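Local atomic coordinates of DNA polymerase III, beta subunit (Thermotoga maritima, PDB entry 1VPK), a protein that forms a ring-shaped homodimer around DNA, a sliding clamp that probably tethers DNA polymerases and other proteins to it and makes synthesis processive. Residues Leu20-Lys25 / Phe54-Thr59; Ser30-Lys35 / Thr63-Thr68; Gly44-Val49 / Met122-Phe127; Ala78-Pro83 / Asp106-Ser111; Met210-Asn215 / Val241-Arg246. All blocks are in the same frame, centred on the assembly; numbering follows the deposited sequence.

Contact 1: residues Leu20-Lys25 / Phe54-Thr59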
# COMPACT_ATOMS: atom_id res chain seq x y z
N LEU A 20 10.17 22.63 -10.47
CA LEU A 20 10.88 21.98 -9.37
C LEU A 20 10.92 22.85 -8.09
O LEU A 20 10.68 22.33 -6.97
CB LEU A 20 12.29 21.62 -9.87
CG LEU A 20 13.09 20.79 -8.88
CD1 LEU A 20 12.41 19.42 -8.59
CD2 LEU A 20 14.49 20.61 -9.44
N GLU A 21 11.17 24.16 -8.25
CA GLU A 21 11.15 25.11 -7.11
C GLU A 21 9.78 25.22 -6.47
O GLU A 21 9.67 25.18 -5.24
CB GLU A 21 11.61 26.48 -7.56
CG GLU A 21 11.55 27.57 -6.49
CD GLU A 21 12.46 27.38 -5.28
OE1 GLU A 21 13.36 26.50 -5.26
OE2 GLU A 21 12.32 28.20 -4.35
N LEU A 22 8.74 25.43 -7.28
CA LEU A 22 7.41 25.53 -6.78
C LEU A 22 7.01 24.26 -6.07
O LEU A 22 6.38 24.33 -5.01
CB LEU A 22 6.40 25.82 -7.94
CG LEU A 22 4.97 26.11 -7.54
CD1 LEU A 22 4.87 27.39 -6.67
CD2 LEU A 22 4.06 26.23 -8.80
N LYS A 23 7.26 23.12 -6.69
CA LYS A 23 6.97 21.82 -6.09
C LYS A 23 7.66 21.62 -4.72
O LYS A 23 7.04 21.18 -3.74
CB LYS A 23 7.45 20.73 -7.05
CG LYS A 23 7.00 19.32 -6.68
CD LYS A 23 7.25 18.33 -7.86
CE LYS A 23 8.74 18.13 -8.18
NZ LYS A 23 9.00 17.09 -9.25
N ASP A 24 8.96 21.90 -4.69
CA ASP A 24 9.77 21.82 -3.46
C ASP A 24 9.22 22.70 -2.33
O ASP A 24 9.05 22.25 -1.19
CB ASP A 24 11.23 22.18 -3.80
CG ASP A 24 11.90 21.15 -4.70
OD1 ASP A 24 11.20 20.23 -5.22
OD2 ASP A 24 13.14 21.25 -4.89
N LYS A 25 8.90 23.96 -2.62
CA LYS A 25 8.38 24.87 -1.57
C LYS A 25 6.96 24.55 -1.08
O LYS A 25 6.67 24.67 0.12
CB LYS A 25 8.51 26.34 -2.02
CG LYS A 25 9.97 26.73 -2.28
CD LYS A 25 10.72 26.88 -0.92
CE LYS A 25 12.25 26.91 -1.02
NZ LYS A 25 12.91 27.87 -1.90
N PHE A 54 8.05 36.50 -3.41
CA PHE A 54 6.95 35.56 -3.48
C PHE A 54 7.17 34.60 -2.32
O PHE A 54 8.23 33.94 -2.23
CB PHE A 54 6.93 34.86 -4.86
CG PHE A 54 5.93 33.72 -4.99
CD1 PHE A 54 4.70 33.68 -4.27
CD2 PHE A 54 6.17 32.69 -5.87
CE1 PHE A 54 3.81 32.60 -4.41
CE2 PHE A 54 5.28 31.64 -6.03
CZ PHE A 54 4.11 31.59 -5.27
N TYR A 55 6.23 34.60 -1.38
CA TYR A 55 6.22 33.66 -0.23
C TYR A 55 5.00 32.72 -0.31
O TYR A 55 3.87 33.13 -0.70
CB TYR A 55 6.09 34.42 1.09
CG TYR A 55 7.09 35.50 1.28
CD1 TYR A 55 8.37 35.20 1.66
CD2 TYR A 55 6.76 36.83 1.07
CE1 TYR A 55 9.30 36.19 1.81
CE2 TYR A 55 7.69 37.82 1.24
CZ TYR A 55 8.96 37.49 1.60
OH TYR A 55 9.90 38.45 1.78
N ILE A 56 5.26 31.47 0.05
CA ILE A 56 4.20 30.48 0.31
C ILE A 56 4.26 30.13 1.82
O ILE A 56 5.35 29.80 2.34
CB ILE A 56 4.44 29.24 -0.50
CG1 ILE A 56 4.22 29.56 -2.00
CG2 ILE A 56 3.54 28.10 -0.03
CD1 ILE A 56 4.73 28.45 -2.95
N CYS A 57 3.10 30.25 2.50
CA CYS A 57 3.01 29.95 3.95
C CYS A 57 1.94 28.91 4.27
O CYS A 57 0.95 28.73 3.53
CB CYS A 57 2.72 31.21 4.74
SG CYS A 57 3.88 32.56 4.46
N ALA A 58 2.12 28.25 5.40
CA ALA A 58 1.08 27.36 5.94
C ALA A 58 1.20 27.41 7.46
O ALA A 58 2.31 27.55 8.00
CB ALA A 58 1.31 25.99 5.48
N THR A 59 0.06 27.33 8.14
CA THR A 59 0.07 27.20 9.58
C THR A 59 -1.20 26.49 10.04
O THR A 59 -2.25 26.60 9.41
CB THR A 59 0.17 28.57 10.25
OG1 THR A 59 0.39 28.39 11.66
CG2 THR A 59 -1.13 29.42 10.08

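Contact 2: residues Ser30-Lys35 / Thr63-Thr68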
# COMPACT_ATOMS: atom_id res chain seq x y z
N SER A 30 3.77 21.89 3.32
CA SER A 30 2.53 21.15 3.34
C SER A 30 2.17 20.53 4.68
O SER A 30 1.00 20.42 4.96
CB SER A 30 2.48 20.07 2.25
OG SER A 30 3.49 19.14 2.48
N LYS A 31 3.15 20.15 5.50
CA LYS A 31 2.81 19.44 6.73
C LYS A 31 2.53 20.39 7.92
O LYS A 31 2.29 19.96 9.05
CB LYS A 31 3.85 18.36 7.05
CG LYS A 31 3.83 17.20 6.04
CD LYS A 31 4.33 15.94 6.68
CE LYS A 31 4.12 14.64 5.84
NZ LYS A 31 4.46 13.46 6.80
N ALA A 32 2.53 21.68 7.65
CA ALA A 32 2.11 22.70 8.62
C ALA A 32 0.62 23.08 8.38
O ALA A 32 0.05 23.85 9.15
CB ALA A 32 2.98 23.89 8.52
N LEU A 33 -0.01 22.55 7.35
CA LEU A 33 -1.45 22.87 7.11
C LEU A 33 -2.33 22.30 8.22
O LEU A 33 -2.03 21.23 8.76
CB LEU A 33 -1.90 22.28 5.77
CG LEU A 33 -1.26 22.81 4.47
CD1 LEU A 33 -1.57 21.90 3.31
CD2 LEU A 33 -1.80 24.15 4.18
N ALA A 34 -3.44 23.00 8.54
CA ALA A 34 -4.49 22.46 9.42
C ALA A 34 -5.39 21.49 8.66
O ALA A 34 -5.41 21.47 7.45
CB ALA A 34 -5.34 23.59 9.97
N LYS A 35 -6.16 20.69 9.37
CA LYS A 35 -7.21 19.85 8.73
C LYS A 35 -8.44 20.70 8.25
O LYS A 35 -8.79 21.70 8.89
CB LYS A 35 -7.70 18.75 9.69
CG LYS A 35 -6.63 18.10 10.56
N THR A 63 2.27 25.23 14.47
CA THR A 63 3.43 25.28 13.56
C THR A 63 3.12 26.28 12.41
O THR A 63 2.01 26.29 11.89
CB THR A 63 3.72 23.86 12.96
OG1 THR A 63 3.81 22.85 13.97
CG2 THR A 63 5.02 23.86 12.07
N GLY A 64 4.09 27.11 12.05
CA GLY A 64 3.99 28.02 10.91
C GLY A 64 5.23 27.92 10.05
O GLY A 64 6.37 27.76 10.57
N VAL A 65 5.03 27.96 8.74
CA VAL A 65 6.13 27.87 7.80
C VAL A 65 6.00 29.01 6.84
O VAL A 65 4.91 29.23 6.30
CB VAL A 65 6.05 26.61 6.96
CG1 VAL A 65 7.22 26.60 5.90
CG2 VAL A 65 6.13 25.40 7.81
N LYS A 66 7.10 29.74 6.63
CA LYS A 66 7.16 30.82 5.64
C LYS A 66 8.33 30.45 4.71
O LYS A 66 9.50 30.46 5.12
CB LYS A 66 7.42 32.16 6.33
CG LYS A 66 7.35 33.37 5.40
CD LYS A 66 7.64 34.69 6.12
CE LYS A 66 7.33 35.85 5.21
NZ LYS A 66 7.52 37.21 5.84
N ALA A 67 7.98 30.06 3.48
CA ALA A 67 8.92 29.65 2.47
C ALA A 67 9.08 30.76 1.43
O ALA A 67 8.08 31.23 0.80
CB ALA A 67 8.40 28.38 1.82
N THR A 68 10.32 31.19 1.24
CA THR A 68 10.63 32.15 0.19
C THR A 68 10.85 31.36 -1.13
O THR A 68 11.64 30.41 -1.17
CB THR A 68 11.80 33.01 0.60
OG1 THR A 68 11.43 33.70 1.80
CG2 THR A 68 12.16 34.04 -0.45

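Contact 3: residues Gly44-Val49 / Met122-Phe127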
# COMPACT_ATOMS: atom_id res chain seq x y z
N GLY A 44 -5.42 25.76 3.77
CA GLY A 44 -4.84 26.28 2.55
C GLY A 44 -3.47 26.94 2.74
O GLY A 44 -3.08 27.28 3.88
N PHE A 45 -2.75 27.09 1.61
CA PHE A 45 -1.49 27.84 1.55
C PHE A 45 -1.77 29.30 1.35
O PHE A 45 -2.56 29.69 0.46
CB PHE A 45 -0.61 27.39 0.37
CG PHE A 45 -0.18 25.99 0.45
CD1 PHE A 45 0.88 25.63 1.27
CD2 PHE A 45 -0.78 25.03 -0.32
CE1 PHE A 45 1.31 24.31 1.35
CE2 PHE A 45 -0.37 23.69 -0.24
CZ PHE A 45 0.65 23.33 0.62
N LEU A 46 -1.10 30.14 2.11
CA LEU A 46 -1.00 31.55 1.76
C LEU A 46 0.02 31.74 0.64
O LEU A 46 1.16 31.34 0.78
CB LEU A 46 -0.56 32.38 2.98
CG LEU A 46 -0.42 33.89 2.73
CD1 LEU A 46 -1.73 34.55 2.63
CD2 LEU A 46 0.37 34.53 3.82
N PHE A 47 -0.40 32.36 -0.47
CA PHE A 47 0.51 32.84 -1.51
C PHE A 47 0.53 34.35 -1.35
O PHE A 47 -0.52 35.01 -1.37
CB PHE A 47 0.02 32.51 -2.93
CG PHE A 47 0.29 31.09 -3.39
CD1 PHE A 47 0.32 30.03 -2.51
CD2 PHE A 47 0.48 30.84 -4.72
CE1 PHE A 47 0.54 28.75 -2.93
CE2 PHE A 47 0.72 29.50 -5.19
CZ PHE A 47 0.76 28.47 -4.31
N GLU A 48 1.73 34.91 -1.18
CA GLU A 48 1.89 36.34 -1.08
C GLU A 48 2.99 36.84 -2.00
O GLU A 48 4.11 36.35 -1.94
CB GLU A 48 2.23 36.70 0.35
CG GLU A 48 2.18 38.17 0.58
CD GLU A 48 2.26 38.57 2.04
OE1 GLU A 48 2.54 37.71 2.92
OE2 GLU A 48 2.03 39.79 2.26
N VAL A 49 2.66 37.81 -2.84
CA VAL A 49 3.59 38.48 -3.71
C VAL A 49 3.60 39.96 -3.33
O VAL A 49 2.55 40.60 -3.32
CB VAL A 49 3.21 38.26 -5.20
CG1 VAL A 49 4.07 39.10 -6.13
CG2 VAL A 49 3.34 36.80 -5.53
N MET A 122 -9.14 31.83 -1.96
CA MET A 122 -9.83 32.26 -0.73
C MET A 122 -9.18 33.53 -0.12
O MET A 122 -8.00 33.84 -0.38
CB MET A 122 -9.70 31.18 0.34
CG MET A 122 -10.68 30.01 0.27
SD MET A 122 -10.03 28.60 1.26
CE MET A 122 -9.03 27.94 -0.07
N PRO A 123 -9.92 34.25 0.72
CA PRO A 123 -9.43 35.46 1.36
C PRO A 123 -8.33 35.18 2.30
O PRO A 123 -8.34 34.15 2.98
CB PRO A 123 -10.65 35.94 2.17
CG PRO A 123 -11.78 35.34 1.48
CD PRO A 123 -11.34 34.02 1.08
N ALA A 124 -7.34 36.07 2.35
CA ALA A 124 -6.23 35.85 3.27
C ALA A 124 -6.32 36.75 4.50
O ALA A 124 -5.46 36.69 5.34
CB ALA A 124 -4.90 36.10 2.57
N ASP A 125 -7.37 37.55 4.61
CA ASP A 125 -7.41 38.52 5.68
C ASP A 125 -7.43 37.92 7.06
O ASP A 125 -7.11 38.60 8.00
CB ASP A 125 -8.50 39.57 5.49
CG ASP A 125 -9.89 38.99 5.34
OD1 ASP A 125 -10.14 38.27 4.36
OD2 ASP A 125 -10.74 39.29 6.20
N GLU A 126 -7.74 36.63 7.20
CA GLU A 126 -7.64 35.97 8.51
C GLU A 126 -6.50 34.99 8.61
O GLU A 126 -6.36 34.28 9.62
CB GLU A 126 -8.97 35.29 8.85
CG GLU A 126 -10.02 36.28 9.28
CD GLU A 126 -11.44 35.75 9.24
OE1 GLU A 126 -11.67 34.55 8.95
OE2 GLU A 126 -12.35 36.55 9.49
N PHE A 127 -5.64 34.94 7.57
CA PHE A 127 -4.44 34.18 7.64
C PHE A 127 -3.35 35.00 8.36
O PHE A 127 -2.97 36.07 7.91
CB PHE A 127 -3.96 33.77 6.24
CG PHE A 127 -2.97 32.69 6.27
CD1 PHE A 127 -1.64 32.95 6.62
CD2 PHE A 127 -3.33 31.40 5.95
CE1 PHE A 127 -0.71 31.94 6.65
CE2 PHE A 127 -2.41 30.41 5.98
CZ PHE A 127 -1.10 30.68 6.34

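Contact 4: residues Ala78-Pro83 / Asp106-Ser111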
# COMPACT_ATOMS: atom_id res chain seq x y z
N ALA A 78 -0.11 40.54 -4.56
CA ALA A 78 -1.29 39.75 -4.23
C ALA A 78 -1.08 39.06 -2.87
O ALA A 78 0.06 38.89 -2.42
CB ALA A 78 -1.57 38.72 -5.34
N ARG A 79 -2.18 38.73 -2.18
CA ARG A 79 -2.13 37.95 -0.92
C ARG A 79 -3.45 37.18 -0.91
O ARG A 79 -4.51 37.80 -0.90
CB ARG A 79 -2.00 38.86 0.32
CG ARG A 79 -1.65 38.15 1.61
CD ARG A 79 -1.41 39.13 2.85
NE ARG A 79 -0.81 38.40 4.01
CZ ARG A 79 -1.50 37.81 4.99
NH1 ARG A 79 -2.82 37.84 5.01
NH2 ARG A 79 -0.89 37.14 5.95
N PHE A 80 -3.41 35.85 -0.99
CA PHE A 80 -4.63 35.03 -1.06
C PHE A 80 -4.28 33.64 -0.58
O PHE A 80 -3.11 33.29 -0.40
CB PHE A 80 -5.19 35.01 -2.49
CG PHE A 80 -4.21 34.50 -3.52
CD1 PHE A 80 -4.09 33.15 -3.82
CD2 PHE A 80 -3.35 35.38 -4.15
CE1 PHE A 80 -3.13 32.70 -4.70
CE2 PHE A 80 -2.43 34.93 -5.07
CZ PHE A 80 -2.32 33.61 -5.35
N VAL A 81 -5.32 32.83 -0.37
CA VAL A 81 -5.14 31.46 0.09
C VAL A 81 -5.69 30.54 -1.01
O VAL A 81 -6.69 30.87 -1.66
CB VAL A 81 -5.80 31.27 1.46
CG1 VAL A 81 -5.68 29.86 2.00
CG2 VAL A 81 -5.20 32.27 2.47
N VAL A 82 -5.00 29.44 -1.22
CA VAL A 82 -5.46 28.39 -2.11
C VAL A 82 -5.56 27.03 -1.39
O VAL A 82 -4.74 26.71 -0.53
CB VAL A 82 -4.57 28.30 -3.39
CG1 VAL A 82 -5.07 29.30 -4.44
CG2 VAL A 82 -3.13 28.50 -3.08
N PRO A 83 -6.52 26.18 -1.81
CA PRO A 83 -6.77 24.96 -1.04
C PRO A 83 -5.55 24.04 -1.07
O PRO A 83 -4.95 23.86 -2.13
CB PRO A 83 -8.00 24.34 -1.72
CG PRO A 83 -8.19 25.03 -3.02
CD PRO A 83 -7.33 26.26 -3.04
N ASP A 106 -11.18 35.81 -10.00
CA ASP A 106 -10.88 35.40 -8.60
C ASP A 106 -10.12 34.06 -8.56
O ASP A 106 -10.13 33.36 -7.55
CB ASP A 106 -12.19 35.22 -7.82
CG ASP A 106 -13.11 36.48 -7.85
OD1 ASP A 106 -12.57 37.62 -7.86
OD2 ASP A 106 -14.37 36.33 -7.85
N ALA A 107 -9.52 33.69 -9.68
CA ALA A 107 -8.84 32.41 -9.83
C ALA A 107 -7.33 32.62 -9.92
O ALA A 107 -6.89 33.60 -10.53
CB ALA A 107 -9.34 31.74 -11.11
N LEU A 108 -6.56 31.70 -9.32
CA LEU A 108 -5.16 31.54 -9.62
C LEU A 108 -5.05 30.68 -10.88
O LEU A 108 -5.61 29.58 -10.94
CB LEU A 108 -4.43 30.82 -8.47
CG LEU A 108 -2.93 30.50 -8.67
CD1 LEU A 108 -2.06 31.78 -8.69
CD2 LEU A 108 -2.40 29.54 -7.53
N VAL A 109 -4.33 31.18 -11.88
CA VAL A 109 -4.11 30.47 -13.11
C VAL A 109 -2.67 29.95 -13.07
O VAL A 109 -1.73 30.71 -12.86
CB VAL A 109 -4.32 31.33 -14.36
CG1 VAL A 109 -4.05 30.48 -15.61
CG2 VAL A 109 -5.68 31.96 -14.37
N ILE A 110 -2.52 28.64 -13.23
CA ILE A 110 -1.20 27.96 -13.12
C ILE A 110 -1.00 27.26 -14.46
O ILE A 110 -1.73 26.31 -14.78
CB ILE A 110 -1.17 26.89 -12.01
CG1 ILE A 110 -1.61 27.46 -10.63
CG2 ILE A 110 0.21 26.31 -11.85
CD1 ILE A 110 -2.99 27.08 -10.23
N SER A 111 0.01 27.72 -15.21
CA SER A 111 0.28 27.30 -16.57
C SER A 111 1.65 26.69 -16.66
O SER A 111 2.70 27.31 -16.31
CB SER A 111 0.26 28.50 -17.52
OG SER A 111 -0.94 29.20 -17.33

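Contact 5: residues Met210-Asn215 / Val241-Arg246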
# COMPACT_ATOMS: atom_id res chain seq x y z
N MET A 210 6.86 18.01 14.76
CA MET A 210 7.98 17.13 14.41
C MET A 210 7.94 16.48 13.05
O MET A 210 8.99 16.32 12.43
CB MET A 210 8.14 16.07 15.52
CG MET A 210 8.64 16.68 16.82
SD MET A 210 10.23 17.50 16.67
CE MET A 210 11.38 16.19 16.17
N LYS A 211 6.73 16.17 12.57
CA LYS A 211 6.52 15.71 11.21
C LYS A 211 6.82 16.81 10.17
O LYS A 211 7.30 16.54 9.05
CB LYS A 211 5.10 15.17 11.08
CG LYS A 211 4.93 13.83 11.85
CD LYS A 211 3.55 13.20 11.64
CE LYS A 211 3.22 11.95 12.57
NZ LYS A 211 1.69 11.90 12.82
N GLU A 212 6.58 18.06 10.55
CA GLU A 212 6.97 19.15 9.69
C GLU A 212 8.50 19.28 9.74
O GLU A 212 9.11 19.51 8.72
CB GLU A 212 6.24 20.46 10.05
CG GLU A 212 6.71 21.67 9.26
CD GLU A 212 6.66 21.54 7.73
OE1 GLU A 212 5.98 20.67 7.12
OE2 GLU A 212 7.29 22.39 7.09
N VAL A 213 9.11 19.11 10.90
CA VAL A 213 10.58 19.17 11.01
C VAL A 213 11.19 18.16 10.04
O VAL A 213 12.07 18.52 9.22
CB VAL A 213 11.06 18.94 12.47
CG1 VAL A 213 12.55 18.71 12.55
CG2 VAL A 213 10.71 20.16 13.32
N GLN A 214 10.67 16.93 10.08
CA GLN A 214 11.14 15.85 9.25
C GLN A 214 10.94 16.20 7.77
O GLN A 214 11.79 15.91 6.91
CB GLN A 214 10.34 14.59 9.52
CG GLN A 214 10.80 13.71 10.62
CD GLN A 214 10.20 12.32 10.43
OE1 GLN A 214 8.97 12.15 10.41
NE2 GLN A 214 11.07 11.33 10.25
N ASN A 215 9.80 16.80 7.47
CA ASN A 215 9.46 17.18 6.10
C ASN A 215 10.47 18.19 5.56
O ASN A 215 10.94 18.11 4.42
CB ASN A 215 8.05 17.79 6.10
CG ASN A 215 7.54 18.05 4.72
OD1 ASN A 215 7.59 17.19 3.86
ND2 ASN A 215 7.02 19.25 4.51
N VAL A 241 13.56 28.92 4.07
CA VAL A 241 12.41 28.39 4.80
C VAL A 241 12.54 28.64 6.29
O VAL A 241 13.47 28.17 6.95
CB VAL A 241 12.16 26.86 4.50
CG1 VAL A 241 10.83 26.40 5.11
CG2 VAL A 241 12.11 26.63 3.02
N GLU A 242 11.59 29.41 6.83
CA GLU A 242 11.46 29.60 8.28
C GLU A 242 10.31 28.79 8.80
O GLU A 242 9.15 28.97 8.38
CB GLU A 242 11.23 31.05 8.63
CG GLU A 242 12.43 31.93 8.35
CD GLU A 242 13.54 31.79 9.41
OE1 GLU A 242 13.24 31.52 10.61
OE2 GLU A 242 14.72 31.99 9.03
N THR A 243 10.62 27.89 9.73
CA THR A 243 9.61 27.12 10.42
C THR A 243 9.65 27.50 11.89
O THR A 243 10.71 27.48 12.48
CB THR A 243 9.86 25.61 10.24
OG1 THR A 243 9.78 25.29 8.83
CG2 THR A 243 8.84 24.78 10.98
N VAL A 244 8.49 27.81 12.47
CA VAL A 244 8.39 28.21 13.86
C VAL A 244 7.31 27.38 14.51
O VAL A 244 6.24 27.16 13.94
CB VAL A 244 8.15 29.73 14.07
CG1 VAL A 244 6.75 30.16 13.55
CG2 VAL A 244 8.28 30.09 15.53
N MET A 245 7.62 26.86 15.68
CA MET A 245 6.71 25.95 16.37
C MET A 245 6.55 26.38 17.80
O MET A 245 7.55 26.61 18.48
CB MET A 245 7.30 24.55 16.35
CG MET A 245 7.35 23.96 15.01
SD MET A 245 8.67 22.78 14.73
CE MET A 245 10.15 23.82 14.91
N ARG A 246 5.31 26.48 18.28
CA ARG A 246 5.10 26.72 19.72
C ARG A 246 5.37 25.47 20.49
O ARG A 246 4.90 24.39 20.14
CB ARG A 246 3.69 27.20 20.05
CG ARG A 246 3.35 28.60 19.42
CD ARG A 246 1.86 28.95 19.54
NE ARG A 246 1.36 28.87 20.93
CZ ARG A 246 1.44 29.86 21.83
NH1 ARG A 246 2.03 31.01 21.52
NH2 ARG A 246 0.94 29.69 23.05

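Contact 1: residues Leu20-Lys25 / Phe54-Thr59
Phe54 meets helix 20-25 through the far part of its ring. Its CE2 lies 4.3 Å from CD1 of Leu22, and the methyl comes in obliquely. Next comes Ile56, the main strand residue of the contact. Ile56 CG1 stands anti to the carbonyl carbon (chi1 -68°), and the chain is extended beyond it. CD1 is therefore held out toward the helix, 3.9 Å from Leu22 CD1. The two side chains cross at about a right angle and touch through their end methyls. Leu22 reaches this point because its CG is anti to the backbone N. The same Ile56 CD1 also lies 4.4 Å from Lys25 CB. Lys25 thus gives the apolar foot of its chain to the strand. Its NZ leads off to a salt bridge with Glu21 OE2, one turn back in the helix, and to a second with Asp240. Farther along, Cys57 points away from the helix.

The short helix and strand axes run 27° apart and come within 10.3 Å. Strand 53-59 lies between strands 44-50 and 63-68. Helix 19-29 packs on one face of this sheet, and Leu22 also touches Thr99 of strand 98-104. In sliding clamps such helices line the central channel, with the sheets outside them.

Contact 2: residues Ser30-Lys35 / Thr63-Thr68
Ala32 packs against Thr63 and Val65 without any ring, amide or carboxylate: no flat side-chain group takes part, and the contact has no ring face or edge. Three methyl groups do the touching. Ala32 CB points at the strand and sits between two of its residues. The closer partner of Ala32 CB is Val65 CG2, at 3.6 Å. The other is Thr63 CG2, 4.1 Å from Ala32 CB. Thr63 and Val65 are two apart in the strand, so both turn to the same face of the sheet, while Gly64 between them has no side chain.

The rotamers decide which branches are used. In Val65, CG1 is anti to the backbone N (chi1 177°), which leaves CG2 beside the N and directed at Ala32. In Thr63 the methyl takes the place anti to the backbone N. The hydroxyl OG1 is beside the N and is hydrogen-bonded to Ser209 OG, so the polar branch has its partner outside this contact.

Segment 30-35 follows helix 19-29. Its Leu33 N makes a weak bond to Ser30 O, at 3.4 Å. Ala32 also touches Ala58 of the neighbouring strand 53-59, so its methyl lies over two adjacent strands. On the other side, strand 63-68 pairs with strand 241-246 of the central domain. This continuous antiparallel sheet across the boundary between two domains is a hallmark of the sliding clamp fold, and the loop covers it close to that seam.

Contact 3: residues Gly44-Val49 / Met122-Phe127
Leu46 lays its CB on the face of the Phe127 ring. This is a CH-pi contact: Leu46 CB is 3.7 Å from the ring centroid and 11° off the normal. The leucine CG is anti to the backbone N (chi1 180°). From there its two branches part. Leu46 CD2 stays by the ring, 3.8 Å from Phe127 CD1, while CD1 goes to Ala124 CB, at 3.5 Å. The ring is brought over the strand because Phe127 CG is also anti to its own backbone N (chi1 -164°). Gly44 O lies at the ring edge, near its plane, 3.8 Å from Phe127 CE2.

Ala124 and Phe127 are the ends of a type I beta turn, closed by a 2.8 Å bond from Phe127 N to Ala124 O. The turn belongs to the link from the N-terminal to the central domain of the clamp. It packs on the sheet face opposite helix 19-29, whose Ile26 touches Phe45 and Phe47. An alanine at Phe127 would remove the ring and is likely to leave a gap over Leu46 CB and CD2. Arg79 of the adjacent strand also grips the turn, with NH2 bonded to Phe127 O and NH1 weakly to Ala124 O.

Contact 4: residues Ala78-Pro83 / Asp106-Ser111
Leu108 touches Phe80 and Val82 of strand 78-83 with its two methyls. At the base, CB points toward the strand. Leu108 CB lies 4.4 Å from Val82 CG1 and just as far from Phe80 CE1, so it only borders the two. CG follows, anti to the backbone N (chi1 177°). Leu108 CG stays 4.5 Å from Phe80 CE1, short of close contact. At the tip the two methyls divide the partners between them. Leu108 CD1 goes to Phe80 CZ, at 3.8 Å, approaching the ring obliquely. Leu108 CD2 goes to Val82 CG1, at 4.1 Å. The leucine thus forks over residues two apart on the strand. It crosses both side chains at about a right angle.

The phenylalanine is set for this by a less common torsion. Its CG stands between the backbone N and the carbonyl carbon (chi1 57°), and CZ is the ring atom that meets the leucine. Ala78 CB of the same strand lies in plane at the ring edge. All the contact is apolar, and the three residues are buried. The backbones stay apart, with CA atoms of Val82 and Leu108 8.1 Å from each other.

The two strands belong to different sheets. Within this chain, strand 78-83 is an outermost strand of the large sheet, beside strand 44-50, whose Phe47 also touches Leu108. Strand 107-112 lies between strands 98-104 and 115-120 in the second sheet. The contact joins the two sheets through buried apolar side chains. Next to it, Pro83 packs on Tyr310 of the second subunit, so this side of the domain borders the dimer interface.

Contact 5: residues Met210-Asn215 / Val241-Arg246
Glu212 and Val213 touch Thr243 and Met245 where helix 207-218 packs on the large antiparallel sheet of the sliding clamp fold. The helix and strand 241-246 both belong to the central domain. Two pairs of side chains make the contact, and each meets at a different angle.

Val213 and Met245 cross at about a right angle. Val213 CG2 approaches the sulfur, 3.6 Å from Met245 SD. The methionine chain bends at chi3 (-64°), which also brings Met245 CE within 4.0 Å of Val213 CG2. Both SD and CE thus touch the one valine branch.

Glu212 and Thr243 run slantwise to each other. The touching atoms are apolar, Glu212 CG and Thr243 CG2, at 4.1 Å. The glutamate leaves the helix with CG anti to the backbone N and then bends at chi2. Glu212 OE2 stays 4.2 Å from Thr243 OG1, too far for a bond between them. The carboxylate finds its partners elsewhere. Asn215 ND2 gives its N-H to OE1, and Lys31 N of the N-terminal domain adds a weak bond to the same oxygen. Glu212 thereby makes a weak link to the N-terminal domain. A leucine in its place would probably leave Asn215 ND2 and Lys31 N without this acceptor.

Asn215 ND2 also bonds to Thr27 O. The bond from Asn215 ND2 to Glu212 OE1 is 3.1 Å long, reaches the syn side of the oxygen and lies 34° out of the carboxylate plane.

All five contacts reach one eight-stranded antiparallel sheet that crosses from the N-terminal to the central domain. Contacts 1 to 4 lie in the N-terminal domain and contact 5 in the central one. Along the chain, contacts 1, 2 and 3 interleave, contact 4 falls within the span of contact 3, and contact 5 follows. Across the sheet the strands run 78-83, 44-50, 53-59, 63-68, 241-246, so contacts 4, 3, 1, 2 and 5 stand in that order. Centres of contacts 2 and 5 are about 8 Å apart, those of contacts 4 and 5 about 24 Å. Strands 63-68 and 241-246 pair directly, joining the two domains into one continuous arc of the ring.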